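Local coordinates for takeout-like protein 1 (Epiphyas postvittana, PDB 3E8W) that probably binds hydrophobic ligands in a long internal tunnel, here occupied by ubiquinone-8, and belongs to the takeout family linked to biological rhythms, at residues L3-C8 with T17-Q22; F158-L163 with T173-L178. All coordinates share one frame; numbering follows the deposited sequence.

In the fold
Contacts 1 and 2 sit at opposite ends of an elongated single-chain fold, their centres 41 Å apart and their nearest atoms about 26 Å apart, so they never touch. They come in series along the chain: the N-terminal segment 3-8 closes on helix 13-29 first, and strand 155-160 meets helix 168-180 much later. Between them runs the long curved antiparallel sheet, to which strand 155-160 belongs through its pairing with strand 113-133. What joins the two is the ligand. Ubiquinone-8 presents its quinone head to contact 1 and the far end of its isoprenoid tail to contact 2, so together they mark the two ends of the occupied tunnel.

Contact 1. Residues L3-C8 with T17-Q22; sequences LPVEKC and TSAFQQ. With UQ8 (Ubiquinone-8), chain B.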
loop_
_atom_site.group_PDB
_atom_site.type_symbol
_atom_site.label_atom_id
_atom_site.label_comp_id
_atom_site.label_asym_id
_atom_site.label_seq_id
_atom_site.Cartn_x
_atom_site.Cartn_y
_atom_site.Cartn_z
ATOM N N LEU A 3 15.829 11.098 -9.029
ATOM C CA LEU A 3 15.473 10.761 -7.652
ATOM C C LEU A 3 16.725 10.901 -6.772
ATOM O O LEU A 3 17.822 10.475 -7.178
ATOM C CB LEU A 3 14.984 9.313 -7.599
ATOM C CG LEU A 3 13.810 8.963 -6.692
ATOM C CD1 LEU A 3 12.519 9.423 -7.324
ATOM C CD2 LEU A 3 13.777 7.472 -6.458
ATOM N N PRO A 4 16.570 11.459 -5.551
ATOM C CA PRO A 4 17.762 11.635 -4.720
ATOM C C PRO A 4 18.059 10.325 -3.990
ATOM O O PRO A 4 17.385 9.994 -3.000
ATOM C CB PRO A 4 17.364 12.770 -3.752
ATOM C CG PRO A 4 15.868 12.673 -3.632
ATOM C CD PRO A 4 15.344 11.890 -4.845
ATOM N N VAL A 5 19.032 9.576 -4.506
ATOM C CA VAL A 5 19.403 8.294 -3.923
ATOM C C VAL A 5 20.933 8.093 -3.968
ATOM O O VAL A 5 21.573 8.202 -5.033
ATOM C CB VAL A 5 18.639 7.107 -4.597
ATOM C CG1 VAL A 5 18.175 7.463 -6.012
ATOM C CG2 VAL A 5 19.494 5.858 -4.604
ATOM N N GLU A 6 21.509 7.816 -2.793
ATOM C CA GLU A 6 22.926 7.455 -2.691
ATOM C C GLU A 6 23.110 6.022 -3.206
ATOM O O GLU A 6 22.240 5.159 -2.987
ATOM C CB GLU A 6 23.430 7.596 -1.249
ATOM C CG GLU A 6 23.474 9.052 -0.737
ATOM C CD GLU A 6 23.545 9.129 0.789
ATOM O OE1 GLU A 6 24.259 8.298 1.389
ATOM O OE2 GLU A 6 22.885 10.008 1.395
ATOM N N LYS A 7 24.222 5.785 -3.908
ATOM C CA LYS A 7 24.446 4.493 -4.579
ATOM C C LYS A 7 25.012 3.422 -3.633
ATOM O O LYS A 7 26.070 3.594 -3.040
ATOM C CB LYS A 7 25.325 4.675 -5.829
ATOM C CG LYS A 7 24.571 5.338 -6.992
ATOM C CD LYS A 7 25.481 6.170 -7.913
ATOM C CE LYS A 7 26.500 5.325 -8.685
ATOM N NZ LYS A 7 27.263 6.152 -9.669
ATOM N N CYS A 8 24.285 2.318 -3.500
ATOM C CA CYS A 8 24.690 1.224 -2.631
ATOM C C CYS A 8 25.176 0.065 -3.437
ATOM O O CYS A 8 24.804 -0.092 -4.593
ATOM C CB CYS A 8 23.499 0.709 -1.842
ATOM S SG CYS A 8 22.774 1.888 -0.724
ATOM N N THR A 17 18.638 0.168 3.003
ATOM C CA THR A 17 17.523 0.576 3.849
ATOM C C THR A 17 17.459 2.089 3.950
ATOM O O THR A 17 16.368 2.638 3.978
ATOM C CB THR A 17 17.605 -0.061 5.237
ATOM O OG1 THR A 17 17.603 -1.481 5.081
ATOM C CG2 THR A 17 16.432 0.401 6.142
ATOM N N SER A 18 18.636 2.726 3.970
ATOM C CA SER A 18 18.795 4.188 3.972
ATOM C C SER A 18 18.469 4.835 2.623
ATOM O O SER A 18 17.864 5.898 2.587
ATOM C CB SER A 18 20.229 4.564 4.341
ATOM O OG SER A 18 20.346 5.957 4.613
ATOM N N ALA A 19 18.890 4.207 1.526
ATOM C CA ALA A 19 18.621 4.722 0.166
ATOM C C ALA A 19 17.119 4.738 -0.106
ATOM O O ALA A 19 16.578 5.751 -0.553
ATOM C CB ALA A 19 19.338 3.880 -0.893
ATOM N N PHE A 20 16.458 3.612 0.177
ATOM C CA PHE A 20 15.007 3.516 0.078
ATOM C C PHE A 20 14.311 4.577 0.920
ATOM O O PHE A 20 13.316 5.147 0.507
ATOM C CB PHE A 20 14.509 2.134 0.528
ATOM C CG PHE A 20 14.523 1.087 -0.550
ATOM C CD1 PHE A 20 15.663 0.867 -1.326
ATOM C CD2 PHE A 20 13.401 0.305 -0.778
ATOM C CE1 PHE A 20 15.669 -0.091 -2.315
ATOM C CE2 PHE A 20 13.414 -0.678 -1.760
ATOM C CZ PHE A 20 14.545 -0.876 -2.527
ATOM N N GLN A 21 14.842 4.821 2.106
ATOM C CA GLN A 21 14.292 5.810 3.004
ATOM C C GLN A 21 14.403 7.242 2.460
ATOM O O GLN A 21 13.491 8.030 2.671
ATOM C CB GLN A 21 14.982 5.694 4.358
ATOM C CG GLN A 21 14.404 6.567 5.436
ATOM C CD GLN A 21 13.042 6.102 5.873
ATOM O OE1 GLN A 21 12.929 5.206 6.712
ATOM N NE2 GLN A 21 12.002 6.709 5.318
ATOM N N GLN A 22 15.511 7.571 1.791
ATOM C CA GLN A 22 15.718 8.905 1.178
ATOM C C GLN A 22 14.983 9.136 -0.140
ATOM O O GLN A 22 14.494 10.233 -0.424
ATOM C CB GLN A 22 17.187 9.115 0.874
ATOM C CG GLN A 22 18.043 9.402 2.072
ATOM C CD GLN A 22 19.364 10.068 1.681
ATOM O OE1 GLN A 22 19.656 10.292 0.480
ATOM N NE2 GLN A 22 20.174 10.396 2.692
HETATM C C45 UQ8 B . -16.717 -0.507 5.810
HETATM C C44 UQ8 B . -17.210 -1.830 6.422
HETATM C C46 UQ8 B . -18.458 -1.595 7.287
HETATM C C43 UQ8 B . -16.118 -2.580 7.209
HETATM C C42 UQ8 B . -14.718 -2.075 6.840
HETATM C C41 UQ8 B . -14.283 -2.682 5.523
HETATM C C39 UQ8 B . -12.824 -2.430 5.235
HETATM C C40 UQ8 B . -12.516 -1.511 4.054
HETATM C C38 UQ8 B . -11.825 -3.028 6.014
HETATM C C37 UQ8 B . -10.437 -2.900 5.839
HETATM C C36 UQ8 B . -9.668 -2.701 7.160
HETATM C C34 UQ8 B . -8.123 -2.756 7.033
HETATM C C35 UQ8 B . -7.402 -3.191 8.129
HETATM C C33 UQ8 B . -7.417 -2.370 5.894
HETATM C C32 UQ8 B . -6.021 -2.425 5.765
HETATM C C31 UQ8 B . -5.482 -1.584 4.592
HETATM C C29 UQ8 B . -3.991 -1.829 4.313
HETATM C C30 UQ8 B . -3.364 -3.129 4.828
HETATM C C28 UQ8 B . -3.232 -0.889 3.589
HETATM C C27 UQ8 B . -1.873 -0.940 3.239
HETATM C C26 UQ8 B . -1.549 -0.428 1.805
HETATM C C24 UQ8 B . -0.033 -0.254 1.567
HETATM C C25 UQ8 B . 0.707 0.753 2.441
HETATM C C23 UQ8 B . 0.664 -0.984 0.583
HETATM C C22 UQ8 B . 2.031 -0.928 0.252
HETATM C C21 UQ8 B . 2.326 -1.500 -1.152
HETATM C C19 UQ8 B . 3.822 -1.531 -1.571
HETATM C C20 UQ8 B . 4.019 -1.854 -3.070
HETATM C C18 UQ8 B . 4.509 -0.201 -1.255
HETATM C C17 UQ8 B . 6.000 -0.219 -1.588
HETATM C C16 UQ8 B . 6.613 1.132 -1.223
HETATM C C14 UQ8 B . 8.120 1.144 -1.448
HETATM C C15 UQ8 B . 9.034 0.242 -0.620
HETATM C C13 UQ8 B . 8.622 1.998 -2.420
HETATM C C12 UQ8 B . 9.950 2.187 -2.796
HETATM C C11 UQ8 B . 10.128 3.601 -3.361
HETATM C C9 UQ8 B . 11.596 3.983 -3.566
HETATM C C10 UQ8 B . 12.474 3.383 -2.466
HETATM C C8 UQ8 B . 12.069 3.589 -4.976
HETATM C C7 UQ8 B . 12.662 2.170 -5.026
HETATM C C6 UQ8 B . 14.204 2.104 -5.134
HETATM C C1 UQ8 B . 15.034 3.199 -4.854
HETATM C C1M UQ8 B . 14.511 4.424 -4.474
HETATM C C2 UQ8 B . 16.416 3.107 -4.955
HETATM O O2 UQ8 B . 17.104 4.094 -4.706
HETATM C C3 UQ8 B . 17.023 1.917 -5.336
HETATM O O3 UQ8 B . 18.384 1.837 -5.423
HETATM C C3M UQ8 B . 18.913 1.633 -4.096
HETATM C C4 UQ8 B . 16.236 0.808 -5.623
HETATM O O4 UQ8 B . 16.837 -0.359 -5.993
HETATM C C4M UQ8 B . 17.544 -0.223 -7.242
HETATM C C5 UQ8 B . 14.844 0.908 -5.517
HETATM O O5 UQ8 B . 14.164 -0.085 -5.770
#
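Apolar packing between V5, C8 and A19 brings the N-terminal segment onto helix 13-29. The methyl CB of A19 is the shared point: V5 CG2 lies 4.2 Å from it and C8 SG 4.0 Å. A disulfide from C8 to C15 ties segment and helix covalently close by.

A backbone carbonyl meets the same methyl, E6 O lying 3.8 Å from A19 CB. The polar side-chain part is modest and lies on the exposed side of the contact. Q22 NE2 gives a weak hydrogen bond to E6 OE2, 3.0 Å long but bent to 129° at the hydrogen. The two extended side chains cross obliquely, with the carboxylate and amide planes 77° apart.

The remaining contacts meet the quinone head and the first isoprene unit of ubiquinone-8. Although F20 CB points away from 3-8, setting CG beside the backbone N (chi1 -86°) lays the ring against the ligand. One ring face takes the tail methyl C10, 3.6 Å from F20 CG, and quinone atom C6 toward its rim; F20 CZ lies 3.5 Å from C5. V5 CG2 lies close to the quinone oxygen O2, and L3 CD2 packs 3.7 Å from the ring methyl C1M. A leucine at F20 has no ring to set against the quinone and C10, and would probably leave the head and first isoprene unit looser. This is the head-group end of a hydrophobic ligand tunnel, consistent with the juvenile hormone-binding protein family.

Contact 2. Residues F158-L163 with T173-L178; sequences FGLTNL and TMLTFL. With UQ8 (Ubiquinone-8), chain B.
The F158 ring meets L178 from the strand side, the two side chains crossing at about a right angle. L178 CB sits off-centre over the ring, 4.1 Å from the centroid and 30° from the normal, in a CH-pi contact. Both the carbonyl O of L178, 3.6 Å from F158 CE2, and tail atom C42 of ubiquinone-8 approach this ring obliquely. With CG beside the backbone N (chi1 -60°), the ring lies against L178; W182 and V185 of the next helix, 182-211, touch it as well.

Further along, leucines do the work. L160 CD1 meets L178 CD1 methyl to methyl at 3.5 Å, and both L160 methyls also pack on the terminal methyls of the isoprenoid tail. L175 lays CD2 against the strand backbone, 3.6 Å from the carbonyl O of F158, and 4.1 Å from L160 CB. Farther along the chain, L163 CD1 fits between two helix residues, 3.8 Å from M174 CG and 3.9 Å from L175 CG. The strand and helix axes run nearly antiparallel, at 155°, and 8.4 Å apart at their closest.

Segments 158-163 and 173-178 are joined by packing alone; just beyond, the same helix bonds the strand through N179 OD1 to F158 N. The side chains that meet are apolar, with backbone carbonyls the only polar atoms at the closest contacts. L160 and F158 are the tail's neighbours here, consistent with a pocket end suited to an isoprenoid; L163, M174 and L175 serve strand-helix packing.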
loop_
_atom_site.group_PDB
_atom_site.type_symbol
_atom_site.label_atom_id
_atom_site.label_comp_id
_atom_site.label_asym_id
_atom_site.label_seq_id
_atom_site.Cartn_x
_atom_site.Cartn_y
_atom_site.Cartn_z
ATOM N N PHE A 158 -12.553 3.102 12.542
ATOM C CA PHE A 158 -13.545 3.064 11.476
ATOM C C PHE A 158 -14.498 4.251 11.563
ATOM O O PHE A 158 -15.179 4.468 12.576
ATOM C CB PHE A 158 -14.306 1.739 11.532
ATOM C CG PHE A 158 -13.407 0.537 11.371
ATOM C CD1 PHE A 158 -13.275 -0.088 10.153
ATOM C CD2 PHE A 158 -12.654 0.055 12.443
ATOM C CE1 PHE A 158 -12.421 -1.192 10.009
ATOM C CE2 PHE A 158 -11.807 -1.037 12.287
ATOM C CZ PHE A 158 -11.699 -1.654 11.076
ATOM N N GLY A 159 -14.508 5.035 10.491
ATOM C CA GLY A 159 -15.428 6.133 10.351
ATOM C C GLY A 159 -16.227 5.885 9.115
ATOM O O GLY A 159 -15.688 5.940 8.031
ATOM N N LEU A 160 -17.519 5.611 9.283
ATOM C CA LEU A 160 -18.399 5.293 8.178
ATOM C C LEU A 160 -19.632 6.146 8.310
ATOM O O LEU A 160 -20.368 6.016 9.279
ATOM C CB LEU A 160 -18.784 3.807 8.204
ATOM C CG LEU A 160 -17.691 2.752 7.937
ATOM C CD1 LEU A 160 -18.102 1.343 8.394
ATOM C CD2 LEU A 160 -17.270 2.723 6.464
ATOM N N THR A 161 -19.895 6.996 7.321
ATOM C CA THR A 161 -21.081 7.865 7.376
ATOM C C THR A 161 -22.275 7.243 6.664
ATOM O O THR A 161 -22.125 6.436 5.741
ATOM C CB THR A 161 -20.814 9.294 6.799
ATOM O OG1 THR A 161 -20.749 9.252 5.370
ATOM C CG2 THR A 161 -19.518 9.874 7.386
ATOM N N ASN A 162 -23.461 7.649 7.103
ATOM C CA ASN A 162 -24.719 7.157 6.552
ATOM C C ASN A 162 -24.843 5.638 6.555
ATOM O O ASN A 162 -25.316 5.026 5.581
ATOM C CB ASN A 162 -24.975 7.693 5.137
ATOM C CG ASN A 162 -26.426 7.506 4.713
ATOM O OD1 ASN A 162 -27.312 7.653 5.526
ATOM N ND2 ASN A 162 -26.663 7.163 3.460
ATOM N N LEU A 163 -24.415 5.029 7.651
ATOM C CA LEU A 163 -24.807 3.668 7.926
ATOM C C LEU A 163 -26.306 3.679 8.258
ATOM O O LEU A 163 -26.836 4.659 8.782
ATOM C CB LEU A 163 -23.987 3.069 9.075
ATOM C CG LEU A 163 -22.499 2.793 8.829
ATOM C CD1 LEU A 163 -21.822 2.534 10.162
ATOM C CD2 LEU A 163 -22.228 1.636 7.868
ATOM N N THR A 173 -23.981 1.676 17.439
ATOM C CA THR A 173 -23.691 0.270 17.744
ATOM C C THR A 173 -22.660 -0.360 16.778
ATOM O O THR A 173 -21.765 -1.090 17.208
ATOM C CB THR A 173 -24.976 -0.598 17.717
ATOM O OG1 THR A 173 -25.960 -0.046 18.608
ATOM C CG2 THR A 173 -24.669 -2.086 18.102
ATOM N N MET A 174 -22.777 -0.070 15.485
ATOM C CA MET A 174 -21.891 -0.683 14.471
ATOM C C MET A 174 -20.482 -0.156 14.591
ATOM O O MET A 174 -19.535 -0.902 14.528
ATOM C CB MET A 174 -22.393 -0.383 13.051
ATOM C CG MET A 174 -21.486 -0.879 11.908
ATOM S SD MET A 174 -21.239 -2.679 12.009
ATOM C CE MET A 174 -22.906 -3.199 11.550
ATOM N N LEU A 175 -20.365 1.158 14.739
ATOM C CA LEU A 175 -19.085 1.818 14.788
ATOM C C LEU A 175 -18.332 1.399 16.038
ATOM O O LEU A 175 -17.161 1.012 15.963
ATOM C CB LEU A 175 -19.261 3.341 14.663
ATOM C CG LEU A 175 -19.646 3.733 13.216
ATOM C CD1 LEU A 175 -19.952 5.227 13.056
ATOM C CD2 LEU A 175 -18.557 3.321 12.242
ATOM N N THR A 176 -19.004 1.419 17.177
ATOM C CA THR A 176 -18.430 0.830 18.400
ATOM C C THR A 176 -17.951 -0.605 18.142
ATOM O O THR A 176 -16.848 -0.965 18.523
ATOM C CB THR A 176 -19.441 0.813 19.558
ATOM O OG1 THR A 176 -20.010 2.128 19.734
ATOM C CG2 THR A 176 -18.763 0.375 20.838
ATOM N N PHE A 177 -18.780 -1.394 17.461
ATOM C CA PHE A 177 -18.494 -2.790 17.167
ATOM C C PHE A 177 -17.235 -2.964 16.345
ATOM O O PHE A 177 -16.410 -3.789 16.679
ATOM C CB PHE A 177 -19.685 -3.437 16.458
ATOM C CG PHE A 177 -19.466 -4.881 16.101
ATOM C CD1 PHE A 177 -19.430 -5.854 17.088
ATOM C CD2 PHE A 177 -19.307 -5.271 14.776
ATOM C CE1 PHE A 177 -19.215 -7.218 16.764
ATOM C CE2 PHE A 177 -19.104 -6.612 14.443
ATOM C CZ PHE A 177 -19.057 -7.591 15.447
ATOM N N LEU A 178 -17.073 -2.171 15.292
ATOM C CA LEU A 178 -15.887 -2.234 14.451
ATOM C C LEU A 178 -14.602 -1.865 15.196
ATOM O O LEU A 178 -13.571 -2.542 15.063
ATOM C CB LEU A 178 -16.046 -1.313 13.240
ATOM C CG LEU A 178 -17.123 -1.736 12.226
ATOM C CD1 LEU A 178 -17.186 -0.694 11.136
ATOM C CD2 LEU A 178 -16.881 -3.134 11.651
HETATM C C45 UQ8 B . -16.717 -0.507 5.810
HETATM C C44 UQ8 B . -17.210 -1.830 6.422
HETATM C C46 UQ8 B . -18.458 -1.595 7.287
HETATM C C43 UQ8 B . -16.118 -2.580 7.209
HETATM C C42 UQ8 B . -14.718 -2.075 6.840
HETATM C C41 UQ8 B . -14.283 -2.682 5.523
HETATM C C39 UQ8 B . -12.824 -2.430 5.235
HETATM C C40 UQ8 B . -12.516 -1.511 4.054
HETATM C C38 UQ8 B . -11.825 -3.028 6.014
HETATM C C37 UQ8 B . -10.437 -2.900 5.839
HETATM C C36 UQ8 B . -9.668 -2.701 7.160
HETATM C C34 UQ8 B . -8.123 -2.756 7.033
HETATM C C35 UQ8 B . -7.402 -3.191 8.129
HETATM C C33 UQ8 B . -7.417 -2.370 5.894
HETATM C C32 UQ8 B . -6.021 -2.425 5.765
HETATM C C31 UQ8 B . -5.482 -1.584 4.592
HETATM C C29 UQ8 B . -3.991 -1.829 4.313
HETATM C C30 UQ8 B . -3.364 -3.129 4.828
HETATM C C28 UQ8 B . -3.232 -0.889 3.589
HETATM C C27 UQ8 B . -1.873 -0.940 3.239
HETATM C C26 UQ8 B . -1.549 -0.428 1.805
HETATM C C24 UQ8 B . -0.033 -0.254 1.567
HETATM C C25 UQ8 B . 0.707 0.753 2.441
HETATM C C23 UQ8 B . 0.664 -0.984 0.583
HETATM C C22 UQ8 B . 2.031 -0.928 0.252
HETATM C C21 UQ8 B . 2.326 -1.500 -1.152
HETATM C C19 UQ8 B . 3.822 -1.531 -1.571
HETATM C C20 UQ8 B . 4.019 -1.854 -3.070
HETATM C C18 UQ8 B . 4.509 -0.201 -1.255
HETATM C C17 UQ8 B . 6.000 -0.219 -1.588
HETATM C C16 UQ8 B . 6.613 1.132 -1.223
HETATM C C14 UQ8 B . 8.120 1.144 -1.448
HETATM C C15 UQ8 B . 9.034 0.242 -0.620
HETATM C C13 UQ8 B . 8.622 1.998 -2.420
HETATM C C12 UQ8 B . 9.950 2.187 -2.796
HETATM C C11 UQ8 B . 10.128 3.601 -3.361
HETATM C C9 UQ8 B . 11.596 3.983 -3.566
HETATM C C10 UQ8 B . 12.474 3.383 -2.466
HETATM C C8 UQ8 B . 12.069 3.589 -4.976
HETATM C C7 UQ8 B . 12.662 2.170 -5.026
HETATM C C6 UQ8 B . 14.204 2.104 -5.134
HETATM C C1 UQ8 B . 15.034 3.199 -4.854
HETATM C C1M UQ8 B . 14.511 4.424 -4.474
HETATM C C2 UQ8 B . 16.416 3.107 -4.955
HETATM O O2 UQ8 B . 17.104 4.094 -4.706
HETATM C C3 UQ8 B . 17.023 1.917 -5.336
HETATM O O3 UQ8 B . 18.384 1.837 -5.423
HETATM C C3M UQ8 B . 18.913 1.633 -4.096
HETATM C C4 UQ8 B . 16.236 0.808 -5.623
HETATM O O4 UQ8 B . 16.837 -0.359 -5.993
HETATM C C4M UQ8 B . 17.544 -0.223 -7.242
HETATM C C5 UQ8 B . 14.844 0.908 -5.517
HETATM O O5 UQ8 B . 14.164 -0.085 -5.770
#